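Local structure of possible TctC subunit of the Tripartite Tricarboxylate Transport(TTT) Family (Rhodopseudomonas palustris, 6HKE) at residues 114-119 / 203-208; 141-146 / 184-189; 196-201 / 273-278. The protein binds malate in the periplasm and probably delivers it to the membrane components of a tripartite tricarboxylate transporter. The protein carries 2 engineered substitutions. All blocks are in the same frame, centred on the assembly; numbering follows the deposited sequence.

Contact 1: 114-119 / 203-208; sequences LLLARK and GKVKAY
Leu116 and Ala207 form a non-hydrogen-bonded pair where strand 102-118 runs antiparallel to strand 205-210, in the mixed sheet of a type II periplasmic binding protein. Around them three backbone bonds hold the strands together: Tyr208 N to Leu115 O (2.8 Å), Ala117 N to Lys206 O (2.8 Å) and Lys206 N back to Ala117 O (3.1 Å). On the face of Leu116 and Ala207 the side chains are apolar. CD2 of Leu116 lies 4.0 Å from CB of Ala207, and its CD1 lies near CG2 of Val205; helices 174-182 and 193-201 cover this face, which suits the leucine and valine there. The other face carries Ala117 and Lys206. With CG between the backbone N and the carbonyl carbon (chi1 52°), the chain of Lys206 runs extended alongside the backbone of 118-119, its CD 3.4 Å from Lys119 O. Its ammonium group is hydrogen-bonded to the carbonyl O of Phe121, so the flexible lysine spans from sheet to loop. An alanine in place of Lys206 would probably leave the Phe121 carbonyl without this donor and open a gap beside Arg118 and Lys119. Beyond the paired residues, a water bridges Lys119 N and Lys204 O. A small residue suits the place of Ala117, since the edge of the Tyr208 ring comes up to it: CB of Ala117 lies in the ring plane, 3.5 Å from CE2.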
loop_
_atom_site.group_PDB
_atom_site.type_symbol
_atom_site.label_atom_id
_atom_site.label_comp_id
_atom_site.label_asym_id
_atom_site.label_seq_id
_atom_site.Cartn_x
_atom_site.Cartn_y
_atom_site.Cartn_z
ATOM N N LEU A 114 -0.589 1.739 -10.068
ATOM C CA LEU A 114 -1.144 2.190 -11.362
ATOM C C LEU A 114 -1.527 3.662 -11.264
ATOM O O LEU A 114 -2.109 4.054 -10.241
ATOM C CB LEU A 114 -2.397 1.367 -11.652
ATOM C CG LEU A 114 -2.132 -0.052 -12.126
ATOM C CD1 LEU A 114 -3.403 -0.872 -12.123
ATOM C CD2 LEU A 114 -1.541 -0.023 -13.524
ATOM N N LEU A 115 -1.280 4.418 -12.331
ATOM C CA LEU A 115 -1.837 5.778 -12.500
ATOM C C LEU A 115 -3.232 5.629 -13.096
ATOM O O LEU A 115 -3.311 5.144 -14.213
ATOM C CB LEU A 115 -0.906 6.571 -13.411
ATOM C CG LEU A 115 -1.430 7.932 -13.830
ATOM C CD1 LEU A 115 -1.770 8.780 -12.611
ATOM C CD2 LEU A 115 -0.422 8.621 -14.725
ATOM N N LEU A 116 -4.282 5.921 -12.326
ATOM C CA LEU A 116 -5.693 5.824 -12.778
ATOM C C LEU A 116 -6.229 7.229 -13.006
ATOM O O LEU A 116 -5.743 8.160 -12.358
ATOM C CB LEU A 116 -6.569 5.171 -11.719
ATOM C CG LEU A 116 -6.078 3.866 -11.130
ATOM C CD1 LEU A 116 -7.140 3.347 -10.183
ATOM C CD2 LEU A 116 -5.756 2.847 -12.217
ATOM N N ALA A 117 -7.233 7.368 -13.850
ATOM C CA ALA A 117 -7.996 8.626 -13.936
ATOM C C ALA A 117 -9.466 8.293 -14.074
ATOM O O ALA A 117 -9.811 7.131 -14.418
ATOM C CB ALA A 117 -7.504 9.468 -15.084
ATOM N N ARG A 118 -10.289 9.307 -13.815
ATOM C CA ARG A 118 -11.734 9.287 -14.133
ATOM C C ARG A 118 -11.904 8.922 -15.619
ATOM O O ARG A 118 -11.048 9.349 -16.432
ATOM C CB ARG A 118 -12.352 10.630 -13.741
ATOM C CG ARG A 118 -11.707 11.856 -14.371
ATOM C CD ARG A 118 -12.539 13.055 -13.949
ATOM N NE ARG A 118 -12.196 14.262 -14.674
ATOM C CZ ARG A 118 -12.654 14.572 -15.877
ATOM N NH1 ARG A 118 -13.483 13.757 -16.510
ATOM N NH2 ARG A 118 -12.265 15.696 -16.449
ATOM N N LYS A 119 -12.932 8.111 -15.908
ATOM C CA LYS A 119 -13.326 7.548 -17.233
ATOM C C LYS A 119 -13.098 8.547 -18.379
ATOM O O LYS A 119 -12.521 8.156 -19.412
ATOM C CB LYS A 119 -14.823 7.214 -17.225
ATOM C CG LYS A 119 -15.212 5.750 -17.071
ATOM C CD LYS A 119 -16.730 5.576 -16.936
ATOM C CE LYS A 119 -17.299 4.417 -17.731
ATOM N NZ LYS A 119 -18.283 3.631 -16.946
ATOM N N GLY A 203 -14.970 -1.345 -15.992
ATOM C CA GLY A 203 -14.784 -0.177 -16.875
ATOM C C GLY A 203 -15.054 1.164 -16.195
ATOM O O GLY A 203 -15.250 2.152 -16.934
ATOM N N LYS A 204 -15.008 1.242 -14.863
ATOM C CA LYS A 204 -15.432 2.459 -14.101
ATOM C C LYS A 204 -14.295 3.489 -14.020
ATOM O O LYS A 204 -14.583 4.653 -13.739
ATOM C CB LYS A 204 -15.920 2.097 -12.699
ATOM C CG LYS A 204 -17.303 1.474 -12.636
ATOM C CD LYS A 204 -17.520 0.725 -11.343
ATOM C CE LYS A 204 -18.985 0.535 -11.007
ATOM N NZ LYS A 204 -19.175 -0.481 -9.940
ATOM N N VAL A 205 -13.051 3.096 -14.272
ATOM C CA VAL A 205 -11.919 4.059 -14.325
ATOM C C VAL A 205 -10.975 3.562 -15.404
ATOM O O VAL A 205 -11.241 2.475 -15.955
ATOM C CB VAL A 205 -11.210 4.194 -12.962
ATOM C CG1 VAL A 205 -12.135 4.745 -11.885
ATOM C CG2 VAL A 205 -10.593 2.884 -12.517
ATOM N N LYS A 206 -9.903 4.305 -15.665
ATOM C CA LYS A 206 -8.868 3.890 -16.635
ATOM C C LYS A 206 -7.485 4.054 -16.000
ATOM O O LYS A 206 -7.349 4.883 -15.069
ATOM C CB LYS A 206 -9.030 4.656 -17.950
ATOM C CG LYS A 206 -9.107 6.165 -17.848
ATOM C CD LYS A 206 -9.429 6.782 -19.179
ATOM C CE LYS A 206 -9.134 8.265 -19.229
ATOM N NZ LYS A 206 -9.253 8.789 -20.610
ATOM N N ALA A 207 -6.544 3.211 -16.440
ATOM C CA ALA A 207 -5.108 3.243 -16.094
ATOM C C ALA A 207 -4.369 3.900 -17.257
ATOM O O ALA A 207 -4.739 3.617 -18.377
ATOM C CB ALA A 207 -4.602 1.841 -15.869
ATOM N N TYR A 208 -3.398 4.771 -16.999
ATOM C CA TYR A 208 -2.476 5.289 -18.034
ATOM C C TYR A 208 -1.230 4.408 -18.051
ATOM O O TYR A 208 -0.913 3.872 -19.114
ATOM C CB TYR A 208 -2.186 6.767 -17.791
ATOM C CG TYR A 208 -3.319 7.662 -18.219
ATOM C CD1 TYR A 208 -3.382 8.139 -19.515
ATOM C CD2 TYR A 208 -4.341 8.007 -17.349
ATOM C CE1 TYR A 208 -4.412 8.967 -19.927
ATOM C CE2 TYR A 208 -5.385 8.825 -17.749
ATOM C CZ TYR A 208 -5.425 9.304 -19.048
ATOM O OH TYR A 208 -6.441 10.122 -19.466
HETATM O O HOH W 1 -14.427 7.601 -13.654
#

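Contact 2: 141-146 / 184-189; sequences NVAHAG and GQVDYM
Val142 lies against the ring of Tyr188, its CG2 over one face, 3.6 Å from the ring centroid and offset toward the rim near CZ, a CH-pi contact. CG1 of the same valine reaches CE2 at 3.8 Å, so both branches of the side chain are used against the flat ring. CG of Tyr188, set between the backbone N and the carbonyl carbon (chi1 68°), starts the ring off toward Val142. On the other face of the sheet, CB of Ala143 meets CG2 of Val186 (3.8 Å) and CG of Met189; alanine's single methyl fits between these two, with Ala177 of helix 174-182 also against it.

The backbones are joined by Ala143 N to Tyr188 O (2.9 Å) and by Asp187 N to Asn141 O (2.9 Å). Asp187 also turns its carboxylate back on the same residue: OD2 accepts from Asn141 N at 3.0 Å through its anti lone pair, and water 2 donates to both OD2 and Asn141 OD1. The second oxygen, OD1, is in a salt bridge with Arg118, which would help to fix the rotation of the carboxylate. Further out, Asn159 is hydrogen-bonded to the hydroxyl of Tyr188, and Phe129 meets its ring edge-to-face. Strand 141-144 then leads into Ala145, which touches the bound malate. Neighbouring parallel strands whose following loop lines the ligand cleft are characteristic of the periplasmic binding protein fold.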
loop_
_atom_site.group_PDB
_atom_site.type_symbol
_atom_site.label_atom_id
_atom_site.label_comp_id
_atom_site.label_asym_id
_atom_site.label_seq_id
_atom_site.Cartn_x
_atom_site.Cartn_y
_atom_site.Cartn_z
ATOM N N ASN A 141 -7.631 17.937 -9.347
ATOM C CA ASN A 141 -7.643 17.304 -8.008
ATOM C C ASN A 141 -7.055 15.899 -8.134
ATOM O O ASN A 141 -7.609 15.079 -8.900
ATOM C CB ASN A 141 -9.056 17.229 -7.423
ATOM C CG ASN A 141 -9.710 18.581 -7.235
ATOM O OD1 ASN A 141 -10.880 18.742 -7.549
ATOM N ND2 ASN A 141 -8.971 19.551 -6.731
ATOM N N VAL A 142 -5.969 15.645 -7.411
ATOM C CA VAL A 142 -5.329 14.307 -7.300
ATOM C C VAL A 142 -5.747 13.726 -5.955
ATOM O O VAL A 142 -5.631 14.408 -4.945
ATOM C CB VAL A 142 -3.802 14.386 -7.444
ATOM C CG1 VAL A 142 -3.166 13.008 -7.478
ATOM C CG2 VAL A 142 -3.420 15.168 -8.679
ATOM N N ALA A 143 -6.249 12.510 -5.963
ATOM C CA ALA A 143 -6.696 11.804 -4.746
ATOM C C ALA A 143 -5.504 11.059 -4.138
ATOM O O ALA A 143 -4.719 10.453 -4.889
ATOM C CB ALA A 143 -7.843 10.887 -5.085
ATOM N N HIS A 144 -5.380 11.103 -2.814
ATOM C CA HIS A 144 -4.451 10.249 -2.025
ATOM C C HIS A 144 -5.104 9.981 -0.666
ATOM O O HIS A 144 -6.133 10.628 -0.378
ATOM C CB HIS A 144 -3.080 10.916 -1.923
ATOM C CG HIS A 144 -3.117 12.243 -1.252
ATOM N ND1 HIS A 144 -3.144 12.369 0.118
ATOM C CD2 HIS A 144 -3.123 13.501 -1.752
ATOM C CE1 HIS A 144 -3.154 13.649 0.452
ATOM N NE2 HIS A 144 -3.144 14.376 -0.687
ATOM N N ALA A 145 -4.536 9.065 0.121
ATOM C CA ALA A 145 -4.973 8.708 1.487
ATOM C C ALA A 145 -4.002 9.249 2.554
ATOM O O ALA A 145 -3.875 8.612 3.626
ATOM C CB ALA A 145 -5.110 7.212 1.570
ATOM N N GLY A 146 -3.383 10.413 2.327
ATOM C CA GLY A 146 -2.551 11.116 3.328
ATOM C C GLY A 146 -1.056 10.903 3.127
ATOM O O GLY A 146 -0.657 9.969 2.383
ATOM N N GLY A 184 -16.086 10.666 -10.803
ATOM C CA GLY A 184 -15.386 11.804 -11.427
ATOM C C GLY A 184 -15.273 13.017 -10.514
ATOM O O GLY A 184 -15.114 14.109 -11.064
ATOM N N GLN A 185 -15.314 12.838 -9.181
ATOM C CA GLN A 185 -15.172 13.933 -8.172
ATOM C C GLN A 185 -13.695 14.315 -8.072
ATOM O O GLN A 185 -13.402 15.376 -7.534
ATOM C CB GLN A 185 -15.657 13.537 -6.768
ATOM C CG GLN A 185 -17.045 12.895 -6.708
ATOM C CD GLN A 185 -18.095 13.715 -5.987
ATOM O OE1 GLN A 185 -17.939 14.918 -5.765
ATOM N NE2 GLN A 185 -19.201 13.067 -5.641
ATOM N N VAL A 186 -12.802 13.436 -8.523
ATOM C CA VAL A 186 -11.336 13.687 -8.594
ATOM C C VAL A 186 -10.835 13.212 -9.966
ATOM O O VAL A 186 -11.542 12.427 -10.632
ATOM C CB VAL A 186 -10.591 13.020 -7.420
ATOM C CG1 VAL A 186 -10.907 13.702 -6.096
ATOM C CG2 VAL A 186 -10.876 11.531 -7.339
ATOM N N ASP A 187 -9.654 13.679 -10.372
ATOM C CA ASP A 187 -9.138 13.583 -11.761
ATOM C C ASP A 187 -8.215 12.376 -11.891
ATOM O O ASP A 187 -8.464 11.530 -12.765
ATOM C CB ASP A 187 -8.506 14.910 -12.162
ATOM C CG ASP A 187 -9.588 15.975 -12.242
ATOM O OD1 ASP A 187 -10.461 15.836 -13.115
ATOM O OD2 ASP A 187 -9.614 16.856 -11.366
ATOM N N TYR A 188 -7.202 12.266 -11.040
ATOM C CA TYR A 188 -6.349 11.059 -11.055
ATOM C C TYR A 188 -5.853 10.706 -9.659
ATOM O O TYR A 188 -6.118 11.394 -8.662
ATOM C CB TYR A 188 -5.233 11.203 -12.085
ATOM C CG TYR A 188 -4.163 12.222 -11.811
ATOM C CD1 TYR A 188 -4.331 13.536 -12.202
ATOM C CD2 TYR A 188 -2.935 11.847 -11.284
ATOM C CE1 TYR A 188 -3.319 14.464 -12.043
ATOM C CE2 TYR A 188 -1.919 12.770 -11.105
ATOM C CZ TYR A 188 -2.112 14.084 -11.492
ATOM O OH TYR A 188 -1.129 15.016 -11.315
ATOM N N MET A 189 -5.152 9.583 -9.631
ATOM C CA MET A 189 -4.838 8.808 -8.423
ATOM C C MET A 189 -3.768 7.798 -8.830
ATOM O O MET A 189 -3.872 7.244 -9.956
ATOM C CB MET A 189 -6.121 8.098 -7.994
ATOM C CG MET A 189 -6.197 7.701 -6.557
ATOM S SD MET A 189 -7.832 6.957 -6.375
ATOM C CE MET A 189 -7.424 5.217 -6.391
HETATM O O HOH W 2 -11.694 17.371 -10.024
#

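Contact 3: 196-201 / 273-278; sequences AVPALR and TDLGAL
The carbonyl O of Asp274 receives Arg201 NH2 at 2.9 Å, a weak hydrogen bond because the angle at the proton is only 124°. The carbonyl lies near the end of helix 266-274, where backbone oxygens no longer have a following turn to satisfy them, and a long cationic side chain can reach across to it. Arg201 does so with CG anti to the carbonyl carbon (chi1 -85°) and the chain extended from there to NE. One face of its guanidinium rests over Val197 CG1, a turn earlier in the same helix, 3.2 Å above the plane and offset toward the rim. The carboxylate of Asp274 stands apart from the guanidinium, OD1 being 5.5 Å from NH2, so any attraction between the charges is probably long-range.

Next to this polar link, CD2 of Leu275 is the apolar partner of both Val197 CG1 (4.1 Å) and Pro198 CG (4.1 Å). Pro198 brings a compact ring, which the leucine side chain meets at about a right angle. Gly276 follows with positive phi, a conformation that favours glycine, and its N bonds back to Thr273 O. With Ala277 N bonding to Leu272 O, this is a Schellman motif, which ends helix 266-274 beside the flank of helix 193-201.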
loop_
_atom_site.group_PDB
_atom_site.type_symbol
_atom_site.label_atom_id
_atom_site.label_comp_id
_atom_site.label_asym_id
_atom_site.label_seq_id
_atom_site.Cartn_x
_atom_site.Cartn_y
_atom_site.Cartn_z
ATOM N N ALA A 196 -7.399 -1.271 -7.710
ATOM C CA ALA A 196 -7.725 -0.718 -9.044
ATOM C C ALA A 196 -8.432 -1.775 -9.912
ATOM O O ALA A 196 -9.266 -1.390 -10.757
ATOM C CB ALA A 196 -6.468 -0.220 -9.703
ATOM N N VAL A 197 -8.114 -3.059 -9.730
ATOM C CA VAL A 197 -8.454 -4.099 -10.742
ATOM C C VAL A 197 -9.968 -4.181 -10.881
ATOM O O VAL A 197 -10.453 -4.081 -11.996
ATOM C CB VAL A 197 -7.796 -5.468 -10.467
ATOM C CG1 VAL A 197 -8.653 -6.622 -10.978
ATOM C CG2 VAL A 197 -6.415 -5.533 -11.097
ATOM N N PRO A 198 -10.751 -4.358 -9.792
ATOM C CA PRO A 198 -12.199 -4.526 -9.916
ATOM C C PRO A 198 -12.887 -3.344 -10.625
ATOM O O PRO A 198 -13.809 -3.584 -11.374
ATOM C CB PRO A 198 -12.689 -4.673 -8.463
ATOM C CG PRO A 198 -11.447 -5.084 -7.678
ATOM C CD PRO A 198 -10.301 -4.403 -8.391
ATOM N N ALA A 199 -12.428 -2.112 -10.406
ATOM C CA ALA A 199 -12.968 -0.902 -11.066
ATOM C C ALA A 199 -12.658 -0.932 -12.573
ATOM O O ALA A 199 -13.575 -0.592 -13.368
ATOM C CB ALA A 199 -12.411 0.337 -10.411
ATOM N N LEU A 200 -11.428 -1.314 -12.952
ATOM C CA LEU A 200 -10.980 -1.444 -14.369
ATOM C C LEU A 200 -11.816 -2.525 -15.062
ATOM O O LEU A 200 -12.295 -2.286 -16.179
ATOM C CB LEU A 200 -9.486 -1.803 -14.429
ATOM C CG LEU A 200 -8.524 -0.719 -13.938
ATOM C CD1 LEU A 200 -7.102 -1.254 -13.832
ATOM C CD2 LEU A 200 -8.561 0.500 -14.853
ATOM N N ARG A 201 -11.984 -3.671 -14.404
ATOM C CA ARG A 201 -12.739 -4.841 -14.929
ATOM C C ARG A 201 -14.221 -4.487 -15.133
ATOM O O ARG A 201 -14.854 -5.141 -15.968
ATOM C CB ARG A 201 -12.559 -6.056 -14.010
ATOM C CG ARG A 201 -11.299 -6.860 -14.304
ATOM C CD ARG A 201 -11.073 -7.911 -13.232
ATOM N NE ARG A 201 -9.886 -8.741 -13.425
ATOM C CZ ARG A 201 -9.428 -9.623 -12.522
ATOM N NH1 ARG A 201 -10.048 -9.772 -11.357
ATOM N NH2 ARG A 201 -8.351 -10.350 -12.784
ATOM N N THR A 273 -3.491 -13.172 -6.241
ATOM C CA THR A 273 -2.915 -13.182 -7.612
ATOM C C THR A 273 -3.969 -12.737 -8.637
ATOM O O THR A 273 -3.566 -12.075 -9.626
ATOM C CB THR A 273 -2.238 -14.525 -7.944
ATOM O OG1 THR A 273 -3.195 -15.584 -7.904
ATOM C CG2 THR A 273 -1.095 -14.853 -7.006
ATOM N N ASP A 274 -5.258 -13.031 -8.420
ATOM C CA ASP A 274 -6.369 -12.560 -9.305
ATOM C C ASP A 274 -6.469 -11.023 -9.302
ATOM O O ASP A 274 -7.028 -10.452 -10.254
ATOM C CB ASP A 274 -7.739 -13.098 -8.881
ATOM C CG ASP A 274 -8.001 -14.549 -9.242
ATOM O OD1 ASP A 274 -7.341 -15.070 -10.192
ATOM O OD2 ASP A 274 -8.859 -15.159 -8.560
ATOM N N LEU A 275 -6.003 -10.372 -8.247
ATOM C CA LEU A 275 -6.098 -8.901 -8.103
ATOM C C LEU A 275 -4.725 -8.278 -8.373
ATOM O O LEU A 275 -4.579 -7.085 -8.111
ATOM C CB LEU A 275 -6.626 -8.601 -6.698
ATOM C CG LEU A 275 -8.058 -9.074 -6.406
ATOM C CD1 LEU A 275 -8.427 -8.844 -4.946
ATOM C CD2 LEU A 275 -9.064 -8.365 -7.294
ATOM N N GLY A 276 -3.751 -9.060 -8.873
ATOM C CA GLY A 276 -2.471 -8.565 -9.424
ATOM C C GLY A 276 -1.367 -8.414 -8.385
ATOM O O GLY A 276 -0.308 -7.862 -8.737
ATOM N N ALA A 277 -1.597 -8.886 -7.159
ATOM C CA ALA A 277 -0.637 -8.924 -6.030
ATOM C C ALA A 277 0.197 -10.204 -6.090
ATOM O O ALA A 277 -0.328 -11.231 -6.561
ATOM C CB ALA A 277 -1.410 -8.837 -4.737
ATOM N N LEU A 278 1.441 -10.165 -5.608
ATOM C CA LEU A 278 2.317 -11.368 -5.535
ATOM C C LEU A 278 2.138 -12.054 -4.183
ATOM O O LEU A 278 1.980 -11.359 -3.174
ATOM C CB LEU A 278 3.786 -10.976 -5.721
ATOM C CG LEU A 278 4.124 -10.263 -7.032
ATOM C CD1 LEU A 278 5.612 -9.921 -7.086
ATOM C CD2 LEU A 278 3.719 -11.102 -8.231
#

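How the contacts relate
Contacts 1 and 2 are neighbours in one sheet, their centres 11 Å apart: Leu116 N lies 2.7 Å from Met189 O, a probable hydrogen bond, and Ala117 CB packs 3.2 Å from Asp187 O. Contact 2 is nested along the chain inside the loop that contact 1 closes. Contact 3 lies 13 Å from contact 1, centre to centre, and joins it through helix 193-201, whose Ala196 CB packs on Leu116 CD1 at 3.7 Å. Contacts 2 and 3 do not touch. Only contact 2 reaches the malate pocket, through Ala145; the nearest side chains of contacts 1 and 3 remain about 11 and 12 Å from the ligand.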